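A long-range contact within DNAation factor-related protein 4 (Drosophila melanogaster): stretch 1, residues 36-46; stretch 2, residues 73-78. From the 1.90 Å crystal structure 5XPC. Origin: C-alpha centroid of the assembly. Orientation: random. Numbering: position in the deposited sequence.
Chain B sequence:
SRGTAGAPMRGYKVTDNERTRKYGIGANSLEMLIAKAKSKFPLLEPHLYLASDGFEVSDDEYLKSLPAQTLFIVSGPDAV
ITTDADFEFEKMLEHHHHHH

Stretch 1 36-46: KAKSKFPLLEP
Stretch 2 (73-78) IVSGPD

Val74 is the centre of this contact. It lies in a strand that enters from earlier in the chain and runs through 75, at phi/psi -96/133, with its CA-to-CB bond directed toward the first stretch and chi1 at 60° (p), and its two methyls are shared among four apolar side chains. CG1 meets the aromatic ring of Phe41, whose CD2 lies 3.5 Å from Val74 CG1, an oblique approach. Val74 CG2 is met by Leu43 CD1 at 3.7 Å, by Pro46 CB at 3.9 Å and, more loosely, by Ala37 CB at 4.3 Å; Leu43 CD1 also comes within 4.3 Å of Val74 CG1. A beta-branched residue suits such a place: it is at ease in a strand, and its branches diverge close to the backbone, so that one short side chain can touch several neighbours.

The partners are brought together by a change of backbone course. Residues 36-40 are the last part of a helix, and Ala37, buried and with its CA-to-CB bond toward the other stretch, presents only a methyl group there. The helix closes with Phe41 N donating to Ala37 O at 2.8 Å, while Lys40 N makes a weak bond to the same Ala37 O at 3.0 Å. Phe41 is the first residue to leave helical geometry, at -125/93; it is buried, its CA-to-CB bond points toward the other stretch, and its side chain has chi1 -56° (m) and chi2 -84°. Pro42 (-66/103) continues the extended path to Leu43 (-127/146), whose CA-to-CB bond again points toward the other stretch, chi1 -61° (m) and chi2 165° (t). Leu43 CD1 also lies 3.8 Å from Ser75 CA. Leu44 returns briefly to -66/-47, before Glu45 at -135/75 and Pro46 at -72/140.

Farther out, backbone meets backbone. The register is set by Pro46 and Gly76, whose CA atoms are 4.9 Å apart. No hydrogen bond crosses between the stretches; Pro46, as a proline, has no amide hydrogen to offer. Two CA-H...O contacts occur instead: Pro46 CA to Ser75 O at 3.4 Å, with 142° at the hydrogen, and Gly76 CA to Glu45 O at 3.5 Å, with 148°. Ser75 (-158/174; chi1 -177°, t) contributes through its backbone, its CA-to-CB bond pointing away. Gly76, at -67/-167, has no side chain; an ideal CB would clash with Pro77 CD at 2.6 Å.

At the polar edge, Glu45 extends its side chain with chi1 170° (t), chi2 173° (t) and chi3 -5°, bringing Glu45 CD to 3.4 Å from Pro77 CG. The exposed proline (-78/157, C-gamma exo) thus packs against the carboxylate group, whose charge can remain accessible to solvent.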

ATOM      1  N   LYS B  36       0.134 -25.748  16.878  1.00 26.63           N
ATOM      2  CA  LYS B  36       1.345 -25.600  17.679  1.00 31.59           C
ATOM      3  C   LYS B  36       1.208 -24.463  18.686  1.00 27.09           C
ATOM      4  O   LYS B  36       1.724 -24.553  19.806  1.00 27.74           O
ATOM      5  CB  LYS B  36       2.548 -25.378  16.764  1.00 28.89           C
ATOM      6  CG  LYS B  36       2.900 -26.586  15.904  1.00 26.41           C
ATOM      7  CD  LYS B  36       4.238 -26.367  15.172  1.00 25.31           C
ATOM      8  CE  LYS B  36       4.736 -27.660  14.549  1.00 30.55           C
ATOM      9  NZ  LYS B  36       6.051 -27.496  13.842  1.00 32.40           N
ATOM     10  N   ALA B  37       0.513 -23.386  18.306  1.00 25.46           N
ATOM     11  CA  ALA B  37       0.245 -22.298  19.244  1.00 28.57           C
ATOM     12  C   ALA B  37      -0.655 -22.758  20.382  1.00 27.39           C
ATOM     13  O   ALA B  37      -0.447 -22.388  21.543  1.00 29.75           O
ATOM     14  CB  ALA B  37      -0.397 -21.123  18.515  1.00 26.05           C
ATOM     15  N   LYS B  38      -1.659 -23.573  20.065  1.00 23.58           N
ATOM     16  CA  LYS B  38      -2.584 -24.029  21.091  1.00 26.68           C
ATOM     17  C   LYS B  38      -1.888 -24.943  22.090  1.00 26.66           C
ATOM     18  O   LYS B  38      -2.286 -25.000  23.264  1.00 28.52           O
ATOM     19  CB  LYS B  38      -3.767 -24.735  20.433  1.00 25.37           C
ATOM     20  CG  LYS B  38      -4.841 -25.168  21.398  1.00 33.02           C
ATOM     21  CD  LYS B  38      -5.779 -26.165  20.758  1.00 40.39           C
ATOM     22  CE  LYS B  38      -6.951 -26.474  21.673  1.00 48.55           C
ATOM     23  NZ  LYS B  38      -7.941 -27.293  20.943  1.00 52.49           N
ATOM     24  N   SER B  39      -0.853 -25.664  21.646  1.00 30.27           N
ATOM     25  CA  SER B  39      -0.078 -26.477  22.577  1.00 30.19           C
ATOM     26  C   SER B  39       0.572 -25.607  23.646  1.00 31.88           C
ATOM     27  O   SER B  39       0.656 -26.005  24.811  1.00 32.51           O
ATOM     28  CB  SER B  39       0.979 -27.284  21.825  1.00 42.63           C
ATOM     29  OG  SER B  39       0.369 -28.332  21.094  1.00 51.00           O
ATOM     30  N   LYS B  40       1.012 -24.405  23.270  1.00 26.70           N
ATOM     31  CA  LYS B  40       1.673 -23.486  24.192  1.00 29.74           C
ATOM     32  C   LYS B  40       0.694 -22.610  24.968  1.00 32.76           C
ATOM     33  O   LYS B  40       0.972 -22.261  26.125  1.00 29.68           O
ATOM     34  CB  LYS B  40       2.658 -22.603  23.414  1.00 29.08           C
ATOM     35  CG  LYS B  40       3.856 -23.374  22.832  1.00 33.40           C
ATOM     36  CD  LYS B  40       4.635 -24.065  23.944  1.00 39.47           C
ATOM     37  CE  LYS B  40       5.986 -24.626  23.472  1.00 47.45           C
ATOM     38  NZ  LYS B  40       5.824 -25.657  22.418  1.00 53.99           N
ATOM     39  N   PHE B  41      -0.444 -22.253  24.360  1.00 27.05           N
ATOM     40  CA  PHE B  41      -1.484 -21.416  24.966  1.00 26.85           C
ATOM     41  C   PHE B  41      -2.807 -22.163  24.895  1.00 29.85           C
ATOM     42  O   PHE B  41      -3.526 -22.069  23.885  1.00 28.19           O
ATOM     43  CB  PHE B  41      -1.613 -20.075  24.246  1.00 27.66           C
ATOM     44  CG  PHE B  41      -0.326 -19.295  24.178  1.00 29.33           C
ATOM     45  CD1 PHE B  41       0.066 -18.486  25.240  1.00 34.69           C
ATOM     46  CD2 PHE B  41       0.483 -19.370  23.059  1.00 28.99           C
ATOM     47  CE1 PHE B  41       1.260 -17.756  25.192  1.00 31.40           C
ATOM     48  CE2 PHE B  41       1.678 -18.638  22.998  1.00 30.31           C
ATOM     49  CZ  PHE B  41       2.059 -17.837  24.069  1.00 28.20           C
ATOM     50  N   PRO B  42      -3.168 -22.908  25.932  1.00 30.14           N
ATOM     51  CA  PRO B  42      -4.400 -23.709  25.880  1.00 31.17           C
ATOM     52  C   PRO B  42      -5.658 -22.858  25.815  1.00 31.77           C
ATOM     53  O   PRO B  42      -6.118 -22.327  26.830  1.00 37.95           O
ATOM     54  CB  PRO B  42      -4.337 -24.526  27.179  1.00 35.46           C
ATOM     55  CG  PRO B  42      -2.889 -24.600  27.504  1.00 39.41           C
ATOM     56  CD  PRO B  42      -2.311 -23.278  27.069  1.00 31.51           C
ATOM     57  N   LEU B  43      -6.239 -22.759  24.619  1.00 29.00           N
ATOM     58  CA  LEU B  43      -7.427 -21.960  24.362  1.00 29.32           C
ATOM     59  C   LEU B  43      -8.483 -22.828  23.692  1.00 32.64           C
ATOM     60  O   LEU B  43      -8.157 -23.713  22.894  1.00 31.23           O
ATOM     61  CB  LEU B  43      -7.098 -20.761  23.455  1.00 32.46           C
ATOM     62  CG  LEU B  43      -6.074 -19.760  23.985  1.00 30.54           C
ATOM     63  CD1 LEU B  43      -5.575 -18.855  22.853  1.00 35.30           C
ATOM     64  CD2 LEU B  43      -6.733 -18.948  25.083  1.00 34.15           C
ATOM     65  N   LEU B  44      -9.749 -22.554  24.013  1.00 28.74           N
ATOM     66  CA  LEU B  44     -10.858 -23.357  23.498  1.00 30.90           C
ATOM     67  C   LEU B  44     -10.997 -23.226  21.986  1.00 36.39           C
ATOM     68  O   LEU B  44     -11.197 -24.227  21.283  1.00 36.93           O
ATOM     69  CB  LEU B  44     -12.159 -22.936  24.176  1.00 32.65           C
ATOM     70  CG  LEU B  44     -12.204 -23.258  25.662  1.00 32.47           C
ATOM     71  CD1 LEU B  44     -13.419 -22.620  26.309  1.00 32.95           C
ATOM     72  CD2 LEU B  44     -12.193 -24.770  25.880  1.00 38.55           C
ATOM     73  N   GLU B  45     -10.951 -22.001  21.469  1.00 27.49           N
ATOM     74  CA  GLU B  45     -11.157 -21.752  20.040  1.00 31.35           C
ATOM     75  C   GLU B  45     -10.084 -20.773  19.571  1.00 30.55           C
ATOM     76  O   GLU B  45     -10.353 -19.584  19.352  1.00 31.76           O
ATOM     77  CB  GLU B  45     -12.576 -21.236  19.768  1.00 37.68           C
ATOM     78  CG  GLU B  45     -12.775 -20.738  18.344  1.00 48.33           C
ATOM     79  CD  GLU B  45     -14.206 -20.374  18.001  1.00 59.40           C
ATOM     80  OE1 GLU B  45     -15.121 -20.581  18.842  1.00 50.21           O
ATOM     81  OE2 GLU B  45     -14.394 -19.831  16.887  1.00 66.22           O
ATOM     82  N   PRO B  46      -8.845 -21.236  19.411  1.00 27.02           N
ATOM     83  CA  PRO B  46      -7.755 -20.301  19.106  1.00 25.60           C
ATOM     84  C   PRO B  46      -7.834 -19.770  17.681  1.00 30.27           C
ATOM     85  O   PRO B  46      -8.147 -20.504  16.740  1.00 26.11           O
ATOM     86  CB  PRO B  46      -6.490 -21.145  19.315  1.00 27.31           C
ATOM     87  CG  PRO B  46      -6.947 -22.551  19.096  1.00 26.83           C
ATOM     88  CD  PRO B  46      -8.347 -22.597  19.666  1.00 29.92           C
ATOM     89  N   ILE B  73      -0.730 -12.524  17.719  1.00 24.01           N
ATOM     90  CA  ILE B  73      -1.385 -12.786  18.995  1.00 25.78           C
ATOM     91  C   ILE B  73      -2.336 -13.957  18.797  1.00 30.22           C
ATOM     92  O   ILE B  73      -3.181 -13.930  17.887  1.00 26.20           O
ATOM     93  CB  ILE B  73      -2.164 -11.557  19.495  1.00 27.92           C
ATOM     94  CG1 ILE B  73      -1.286 -10.303  19.458  1.00 32.49           C
ATOM     95  CG2 ILE B  73      -2.758 -11.833  20.892  1.00 29.51           C
ATOM     96  CD1 ILE B  73      -0.082 -10.395  20.345  1.00 30.97           C
ATOM     97  N   VAL B  74      -2.223 -14.984  19.636  1.00 26.79           N
ATOM     98  CA  VAL B  74      -3.204 -16.065  19.640  1.00 26.84           C
ATOM     99  C   VAL B  74      -4.233 -15.767  20.722  1.00 28.81           C
ATOM    100  O   VAL B  74      -3.877 -15.391  21.849  1.00 27.77           O
ATOM    101  CB  VAL B  74      -2.550 -17.445  19.836  1.00 26.71           C
ATOM    102  CG1 VAL B  74      -1.799 -17.536  21.168  1.00 28.87           C
ATOM    103  CG2 VAL B  74      -3.611 -18.556  19.709  1.00 25.13           C
ATOM    104  N   SER B  75      -5.508 -15.907  20.375  1.00 27.63           N
ATOM    105  CA  SER B  75      -6.589 -15.538  21.281  1.00 32.60           C
ATOM    106  C   SER B  75      -7.845 -16.289  20.871  1.00 26.42           C
ATOM    107  O   SER B  75      -7.884 -16.957  19.837  1.00 27.72           O
ATOM    108  CB  SER B  75      -6.829 -14.027  21.255  1.00 33.50           C
ATOM    109  OG  SER B  75      -7.821 -13.651  22.183  1.00 31.71           O
ATOM    110  N   GLY B  76      -8.887 -16.156  21.690  1.00 29.18           N
ATOM    111  CA  GLY B  76     -10.179 -16.696  21.353  1.00 34.16           C
ATOM    112  C   GLY B  76     -10.814 -16.010  20.160  1.00 44.75           C
ATOM    113  O   GLY B  76     -10.172 -15.267  19.413  1.00 50.07           O
ATOM    114  N   PRO B  77     -12.102 -16.262  19.961  1.00 35.21           N
ATOM    115  CA  PRO B  77     -12.793 -15.749  18.772  1.00 43.89           C
ATOM    116  C   PRO B  77     -13.143 -14.277  18.891  1.00 50.43           C
ATOM    117  O   PRO B  77     -13.284 -13.727  19.988  1.00 45.40           O
ATOM    118  CB  PRO B  77     -14.081 -16.578  18.701  1.00 46.96           C
ATOM    119  CG  PRO B  77     -14.047 -17.523  19.816  1.00 49.06           C
ATOM    120  CD  PRO B  77     -12.926 -17.180  20.750  1.00 35.88           C
ATOM    121  N   ASP B  78     -13.321 -13.658  17.714  1.00 57.40           N
ATOM    122  CA  ASP B  78     -13.772 -12.278  17.571  1.00 57.29           C
ATOM    123  C   ASP B  78     -13.038 -11.376  18.549  1.00 53.83           C
ATOM    124  O   ASP B  78     -13.619 -10.444  19.116  1.00 56.34           O
ATOM    125  CB  ASP B  78     -15.290 -12.176  17.769  1.00 73.14           C
ATOM    126  CG  ASP B  78     -16.052 -13.296  17.069  1.00 84.22           C
ATOM    127  OD1 ASP B  78     -16.536 -14.221  17.763  1.00 85.22           O
ATOM    128  OD2 ASP B  78     -16.157 -13.253  15.825  1.00 90.97           O
TER